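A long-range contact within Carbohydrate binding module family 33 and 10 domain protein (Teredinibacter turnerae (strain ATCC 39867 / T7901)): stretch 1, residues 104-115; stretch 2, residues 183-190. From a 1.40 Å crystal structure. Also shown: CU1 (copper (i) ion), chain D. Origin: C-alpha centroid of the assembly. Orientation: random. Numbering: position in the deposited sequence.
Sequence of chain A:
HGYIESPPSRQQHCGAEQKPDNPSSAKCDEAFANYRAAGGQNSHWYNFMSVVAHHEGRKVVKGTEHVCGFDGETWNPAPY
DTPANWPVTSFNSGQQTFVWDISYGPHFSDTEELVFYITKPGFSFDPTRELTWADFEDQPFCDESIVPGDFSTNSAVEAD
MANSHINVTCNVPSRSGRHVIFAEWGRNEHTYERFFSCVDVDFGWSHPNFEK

Stretch 1 (104-115) YGPHFSDTEELV
Stretch 2 183-190: AEWGRNEH

The strongest link between the two stretches is a two-pronged salt bridge. Asp110, at chi1 60° (p) and chi2 2°, turns its carboxylate edge-on to the guanidinium of Arg187: Arg187 NE donates to Asp110 OD1 at 2.9 Å and Arg187 NH2 to Asp110 OD2 at 2.9 Å, so both carboxylate oxygens are matched to two N-H groups. Arg187 (m, t, p, chi4 -163°) leaves its backbone sideways, and its end then swings nearer to stretch 1. The Asp110 backbone serves the same corner, since Asn188 N donates to Asp110 O at 2.9 Å. Water 1 ties Asp110 OD2 to Asn188 OD1, at 2.8 Å from each atom.

The second side-chain bond is a relay. Trp185 NE1 donates to Thr111 OG1 at 3.0 Å, in the plane of the indole, and Thr111 OG1 (chi1 -74°, m) in turn donates to His107 O at 2.8 Å. One hydroxyl thus joins the strand to the preceding loop.

Strands 111-115 and 183-187 run antiparallel, their directions 159° apart and their axes 4.6 Å apart at closest approach. Val115 pairs with Glu184 through two bonds, Val115 N to Glu184 O at 3.0 Å and Glu184 N to Val115 O at 2.8 Å. Leu114 and Trp185 form the next, non-hydrogen-bonded pair, with CA of Leu114 4.8 Å from CA of Trp185. Glu113 faces Gly186, with Glu113 N to Gly186 O at 3.0 Å and Gly186 N to Glu113 O at 2.9 Å. Here the register slips by one: a beta bulge lets Gly186 O also accept from Glu112 N at 2.9 Å, and Thr111 then pairs with Arg187, their CA atoms 4.3 Å apart and their side chains diverging. The bulge shows in Glu112 at phi/psi -120/-44, whereas Glu113 is extended at -151/155. Glu112 (t, t, chi3 38°) points toward stretch 2, where water 2 bridges Glu112 OE1 and Arg187 O, 2.9 Å from each.

Side chains alternate between the sheet faces. Val115 (t), Glu184 (m, t) and Glu113 (p, t) share one face; Gly186 has no side chain there, and an ideal CB would lie 3.6 Å from Glu113 CG. Leu114 (m, m) and Trp185 (chi1 163°, t; chi2 42°) share the other, where Leu114 CD1 packs 3.8 Å from Trp185 CD1.

Beyond the strands, the loop passes by the far end of the indole. Gly105 O lies 3.5 Å from Trp185 CH2, near the ring plane. His107 (chi1 -42°, m; chi2 -65°) points toward stretch 2, and the guanidinium of Arg187 lies flat on its imidazole, centres 4.0 Å apart and planes at 12°. Arg187 therefore uses its edge for charge and a face for stacking. The rings of His107 and Trp185 are near parallel, at 26°, but slid apart and barely overlapping, with centroids 5.8 Å apart. His107 NE2 also binds the copper ion CU1 at 2.0 Å. Together the stretches bury 745 Å².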

ATOM      1  N   TYR A 104       6.900  -2.259  13.357  1.00 11.15           N
ATOM      2  CA  TYR A 104       6.985  -3.728  13.595  1.00 11.22           C
ATOM      3  C   TYR A 104       8.266  -4.315  13.007  1.00 12.26           C
ATOM      4  O   TYR A 104       8.532  -5.492  13.247  1.00 15.15           O
ATOM      5  CB  TYR A 104       5.767  -4.447  13.023  1.00 11.44           C
ATOM      6  CG  TYR A 104       4.504  -4.063  13.732  1.00 11.24           C
ATOM      7  CD1 TYR A 104       4.251  -4.473  15.035  1.00 11.86           C
ATOM      8  CD2 TYR A 104       3.577  -3.239  13.121  1.00 12.35           C
ATOM      9  CE1 TYR A 104       3.097  -4.089  15.699  1.00 12.48           C
ATOM     10  CE2 TYR A 104       2.415  -2.848  13.763  1.00 12.53           C
ATOM     11  CZ  TYR A 104       2.177  -3.274  15.061  1.00 12.52           C
ATOM     12  OH  TYR A 104       1.024  -2.876  15.670  1.00 14.63           O
ATOM     13  N   GLY A 105       9.027  -3.548  12.241  1.00 12.19           N
ATOM     14  CA  GLY A 105      10.313  -3.999  11.690  1.00 12.86           C
ATOM     15  C   GLY A 105      11.048  -2.810  11.103  1.00 12.66           C
ATOM     16  O   GLY A 105      10.956  -2.554   9.899  1.00 12.19           O
ATOM     17  N   PRO A 106      11.688  -1.973  11.950  1.00 12.64           N
ATOM     18  CA  PRO A 106      12.143  -0.655  11.518  1.00 12.27           C
ATOM     19  C   PRO A 106      13.507  -0.702  10.822  1.00 12.19           C
ATOM     20  O   PRO A 106      14.523  -0.223  11.336  1.00 13.24           O
ATOM     21  CB  PRO A 106      12.127   0.134  12.828  1.00 13.57           C
ATOM     22  CG  PRO A 106      12.526  -0.905  13.856  1.00 13.77           C
ATOM     23  CD  PRO A 106      11.812  -2.163  13.402  1.00 13.60           C
ATOM     24  N   HIS A 107      13.487  -1.235   9.607  1.00 11.87           N
ATOM     25  CA  HIS A 107      14.688  -1.455   8.769  1.00 12.05           C
ATOM     26  C   HIS A 107      15.108  -0.129   8.097  1.00 10.99           C
ATOM     27  O   HIS A 107      15.235  -0.090   6.862  1.00 11.61           O
ATOM     28  CB  HIS A 107      14.419  -2.521   7.697  1.00 13.19           C
ATOM     29  CG  HIS A 107      13.657  -3.723   8.136  1.00 15.23           C
ATOM     30  ND1 HIS A 107      14.158  -4.614   9.065  1.00 16.56           N
ATOM     31  CD2 HIS A 107      12.457  -4.207   7.746  1.00 14.82           C
ATOM     32  CE1 HIS A 107      13.284  -5.589   9.246  1.00 16.71           C
ATOM     33  NE2 HIS A 107      12.227  -5.365   8.442  1.00 15.43           N
ATOM     34  N   PHE A 108      15.379   0.914   8.865  1.00 11.17           N
ATOM     35  CA  PHE A 108      15.875   2.206   8.340  1.00 11.33           C
ATOM     36  C   PHE A 108      17.221   2.010   7.646  1.00 11.72           C
ATOM     37  O   PHE A 108      17.436   2.581   6.584  1.00 12.07           O
ATOM     38  CB  PHE A 108      16.009   3.221   9.469  1.00 11.26           C
ATOM     39  CG  PHE A 108      14.697   3.761   9.971  1.00 11.89           C
ATOM     40  CD1 PHE A 108      13.986   4.686   9.230  1.00 11.94           C
ATOM     41  CD2 PHE A 108      14.199   3.391  11.213  1.00 12.28           C
ATOM     42  CE1 PHE A 108      12.802   5.228   9.715  1.00 11.49           C
ATOM     43  CE2 PHE A 108      13.016   3.925  11.699  1.00 12.73           C
ATOM     44  CZ  PHE A 108      12.310   4.838  10.942  1.00 12.33           C
ATOM     45  N   SER A 109      18.113   1.234   8.259  1.00 12.67           N
ATOM     46  CA  SER A 109      19.561   1.226   7.928  1.00 13.01           C
ATOM     47  C   SER A 109      19.840   0.761   6.492  1.00 11.88           C
ATOM     48  O   SER A 109      20.912   1.132   5.983  1.00 13.10           O
ATOM     49  CB  SER A 109      20.346   0.409   8.920  1.00 13.77           C
ATOM     50  OG  SER A 109      20.076  -0.975   8.742  1.00 14.92           O
ATOM     51  N   ASP A 110      18.969  -0.034   5.862  1.00 11.88           N
ATOM     52  CA  ASP A 110      19.191  -0.480   4.467  1.00 11.79           C
ATOM     53  C   ASP A 110      17.925  -0.216   3.639  1.00 10.74           C
ATOM     54  O   ASP A 110      17.800  -0.809   2.572  1.00 11.56           O
ATOM     55  CB  ASP A 110      19.707  -1.925   4.408  1.00 12.78           C
ATOM     56  CG  ASP A 110      18.747  -2.925   5.028  1.00 14.17           C
ATOM     57  OD1 ASP A 110      17.642  -2.511   5.477  1.00 12.82           O
ATOM     58  OD2 ASP A 110      19.119  -4.132   5.064  1.00 14.72           O
ATOM     59  N   THR A 111      17.058   0.693   4.085  1.00 10.25           N
ATOM     60  CA  THR A 111      15.978   1.204   3.214  1.00 10.61           C
ATOM     61  C   THR A 111      16.606   1.804   1.954  1.00 10.29           C
ATOM     62  O   THR A 111      17.573   2.588   2.088  1.00 10.93           O
ATOM     63  CB  THR A 111      15.136   2.272   3.916  1.00 10.81           C
ATOM     64  OG1 THR A 111      14.313   1.588   4.864  1.00 11.57           O
ATOM     65  CG2 THR A 111      14.264   3.039   2.949  1.00 10.99           C
ATOM     66  N   GLU A 112      16.082   1.485   0.779  1.00 10.71           N
ATOM     67  CA  GLU A 112      16.618   2.033  -0.491  1.00 11.36           C
ATOM     68  C   GLU A 112      15.562   2.841  -1.251  1.00 11.08           C
ATOM     69  O   GLU A 112      15.929   3.913  -1.789  1.00 11.44           O
ATOM     70  CB  GLU A 112      17.143   0.924  -1.390  1.00 12.62           C
ATOM     71  CG  GLU A 112      17.738   1.502  -2.650  1.00 14.50           C
ATOM     72  CD  GLU A 112      18.663   0.567  -3.395  1.00 15.78           C
ATOM     73  OE1 GLU A 112      18.371  -0.643  -3.435  1.00 17.10           O
ATOM     74  OE2 GLU A 112      19.682   1.069  -3.942  1.00 18.93           O
ATOM     75  N   GLU A 113      14.321   2.374  -1.375  1.00 10.65           N
ATOM     76  CA  GLU A 113      13.406   3.161  -2.225  1.00 11.37           C
ATOM     77  C   GLU A 113      11.957   3.014  -1.786  1.00 10.93           C
ATOM     78  O   GLU A 113      11.567   2.034  -1.149  1.00 10.66           O
ATOM     79  CB  GLU A 113      13.578   2.809  -3.699  1.00 12.48           C
ATOM     80  CG  GLU A 113      13.306   1.350  -3.981  1.00 12.20           C
ATOM     81  CD  GLU A 113      13.362   0.913  -5.433  1.00 13.10           C
ATOM     82  OE1 GLU A 113      13.983   1.618  -6.246  1.00 15.31           O
ATOM     83  OE2 GLU A 113      12.734  -0.103  -5.763  1.00 13.63           O
ATOM     84  N   LEU A 114      11.205   4.036  -2.140  1.00 10.76           N
ATOM     85  CA  LEU A 114       9.750   4.111  -1.906  1.00 11.30           C
ATOM     86  C   LEU A 114       9.140   4.386  -3.278  1.00 10.92           C
ATOM     87  O   LEU A 114       9.516   5.386  -3.912  1.00 11.64           O
ATOM     88  CB  LEU A 114       9.436   5.259  -0.941  1.00 12.38           C
ATOM     89  CG  LEU A 114       9.871   5.159   0.525  1.00 13.53           C
ATOM     90  CD1 LEU A 114       9.250   3.982   1.218  1.00 13.61           C
ATOM     91  CD2 LEU A 114      11.378   5.230   0.722  1.00 13.40           C
ATOM     92  N   VAL A 115       8.273   3.503  -3.745  1.00 10.20           N
ATOM     93  CA  VAL A 115       7.719   3.546  -5.122  1.00 10.38           C
ATOM     94  C   VAL A 115       6.202   3.584  -5.018  1.00  9.43           C
ATOM     95  O   VAL A 115       5.656   2.863  -4.195  1.00 10.10           O
ATOM     96  CB  VAL A 115       8.211   2.325  -5.928  1.00 10.93           C
ATOM     97  CG1 VAL A 115       7.857   2.436  -7.389  1.00 11.38           C
ATOM     98  CG2 VAL A 115       9.713   2.126  -5.779  1.00 12.15           C
ATOM     99  N   ALA A 183       1.757   0.855  -3.505  1.00  9.01           N
ATOM    100  CA  ALA A 183       3.044   1.384  -3.031  1.00  9.19           C
ATOM    101  C   ALA A 183       3.952   0.269  -2.535  1.00  8.80           C
ATOM    102  O   ALA A 183       3.485  -0.736  -1.984  1.00  9.28           O
ATOM    103  CB  ALA A 183       2.812   2.385  -1.929  1.00  9.58           C
ATOM    104  N   GLU A 184       5.242   0.524  -2.669  1.00  8.64           N
ATOM    105  CA  GLU A 184       6.291  -0.406  -2.244  1.00  9.17           C
ATOM    106  C   GLU A 184       7.314   0.311  -1.373  1.00  8.63           C
ATOM    107  O   GLU A 184       7.666   1.475  -1.667  1.00  8.77           O
ATOM    108  CB  GLU A 184       7.034  -0.976  -3.452  1.00  9.20           C
ATOM    109  CG  GLU A 184       6.147  -1.636  -4.477  1.00 10.20           C
ATOM    110  CD  GLU A 184       6.890  -2.178  -5.686  1.00 10.73           C
ATOM    111  OE1 GLU A 184       8.094  -1.824  -5.861  1.00 11.54           O
ATOM    112  OE2 GLU A 184       6.262  -2.947  -6.438  1.00 12.76           O
ATOM    113  N   TRP A 185       7.816  -0.422  -0.385  1.00  8.28           N
ATOM    114  CA  TRP A 185       8.969   0.012   0.433  1.00  8.71           C
ATOM    115  C   TRP A 185      10.044  -1.048   0.235  1.00  8.59           C
ATOM    116  O   TRP A 185       9.826  -2.179   0.677  1.00  9.26           O
ATOM    117  CB  TRP A 185       8.560   0.229   1.890  1.00  8.91           C
ATOM    118  CG  TRP A 185       9.703   0.270   2.850  1.00  8.60           C
ATOM    119  CD1 TRP A 185      10.910   0.887   2.689  1.00  9.34           C
ATOM    120  CD2 TRP A 185       9.719  -0.350   4.144  1.00  9.15           C
ATOM    121  NE1 TRP A 185      11.691   0.666   3.785  1.00  9.56           N
ATOM    122  CE2 TRP A 185      10.993  -0.095   4.686  1.00  9.85           C
ATOM    123  CE3 TRP A 185       8.794  -1.103   4.883  1.00  9.85           C
ATOM    124  CZ2 TRP A 185      11.367  -0.578   5.934  1.00  9.83           C
ATOM    125  CZ3 TRP A 185       9.169  -1.567   6.124  1.00 10.22           C
ATOM    126  CH2 TRP A 185      10.446  -1.322   6.628  1.00 10.15           C
ATOM    127  N   GLY A 186      11.130  -0.695  -0.440  1.00  9.23           N
ATOM    128  CA  GLY A 186      12.172  -1.678  -0.769  1.00  9.46           C
ATOM    129  C   GLY A 186      13.444  -1.431   0.003  1.00 10.06           C
ATOM    130  O   GLY A 186      13.964  -0.287   0.013  1.00 10.56           O
ATOM    131  N   ARG A 187      13.968  -2.492   0.601  1.00 10.49           N
ATOM    132  CA  ARG A 187      15.331  -2.508   1.170  1.00 10.64           C
ATOM    133  C   ARG A 187      16.317  -2.816   0.043  1.00 11.40           C
ATOM    134  O   ARG A 187      15.915  -3.239  -1.053  1.00 11.40           O
ATOM    135  CB  ARG A 187      15.388  -3.530   2.309  1.00 10.91           C
ATOM    136  CG  ARG A 187      14.494  -3.146   3.477  1.00 11.18           C
ATOM    137  CD  ARG A 187      14.363  -4.235   4.510  1.00 11.55           C
ATOM    138  NE  ARG A 187      15.634  -4.538   5.149  1.00 11.69           N
ATOM    139  CZ  ARG A 187      15.897  -5.645   5.847  1.00 12.67           C
ATOM    140  NH1 ARG A 187      14.963  -6.557   6.053  1.00 13.19           N
ATOM    141  NH2 ARG A 187      17.098  -5.838   6.326  1.00 13.83           N
ATOM    142  N   ASN A 188      17.591  -2.616   0.329  1.00 10.87           N
ATOM    143  CA  ASN A 188      18.641  -2.757  -0.686  1.00 11.42           C
ATOM    144  C   ASN A 188      18.919  -4.242  -0.954  1.00 11.39           C
ATOM    145  O   ASN A 188      18.278  -5.125  -0.369  1.00 11.25           O
ATOM    146  CB  ASN A 188      19.864  -1.951  -0.269  1.00 12.49           C
ATOM    147  CG  ASN A 188      20.751  -2.672   0.713  1.00 13.03           C
ATOM    148  OD1 ASN A 188      20.342  -3.614   1.391  1.00 12.92           O
ATOM    149  ND2 ASN A 188      21.993  -2.233   0.749  1.00 15.49           N
ATOM    150  N   GLU A 189      19.909  -4.488  -1.800  1.00 13.40           N
ATOM    151  CA  GLU A 189      20.233  -5.825  -2.338  1.00 15.17           C
ATOM    152  C   GLU A 189      20.701  -6.793  -1.246  1.00 14.50           C
ATOM    153  O   GLU A 189      20.714  -7.990  -1.555  1.00 16.24           O
ATOM    154  CB  GLU A 189      21.309  -5.658  -3.411  1.00 18.78           C
ATOM    155  CG  GLU A 189      22.615  -5.169  -2.832  1.00 21.14           C
ATOM    156  CD  GLU A 189      23.751  -5.036  -3.817  1.00 28.06           C
ATOM    157  OE1 GLU A 189      23.643  -5.610  -4.919  1.00 34.58           O
ATOM    158  OE2 GLU A 189      24.753  -4.395  -3.455  1.00 37.19           O
ATOM    159  N   HIS A 190      21.045  -6.371  -0.027  1.00 13.54           N
ATOM    160  CA  HIS A 190      21.481  -7.346   1.010  1.00 14.61           C
ATOM    161  C   HIS A 190      20.368  -8.397   1.198  1.00 14.57           C
ATOM    162  O   HIS A 190      20.689  -9.580   1.391  1.00 13.70           O
ATOM    163  CB  HIS A 190      21.828  -6.670   2.341  1.00 16.99           C
ATOM    164  CG  HIS A 190      22.456  -7.600   3.324  1.00 19.02           C
ATOM    165  ND1 HIS A 190      23.769  -8.010   3.205  1.00 21.90           N
ATOM    166  CD2 HIS A 190      21.958  -8.229   4.409  1.00 21.98           C
ATOM    167  CE1 HIS A 190      24.053  -8.840   4.193  1.00 22.28           C
ATOM    168  NE2 HIS A 190      22.972  -8.985   4.945  1.00 22.42           N
TER
HETATM  169 CU   CU1 D 303      10.510  -6.310   8.594  1.00 14.51          CU
HETATM  170  O   HOH W   1      18.495  -5.306   2.630  1.00 11.54           O
HETATM  171  O   HOH W   2      15.732  -1.740  -3.539  1.00 13.73           O
HETATM  172  O   HOH W   3      11.014  -7.062  10.979  1.00 42.45           O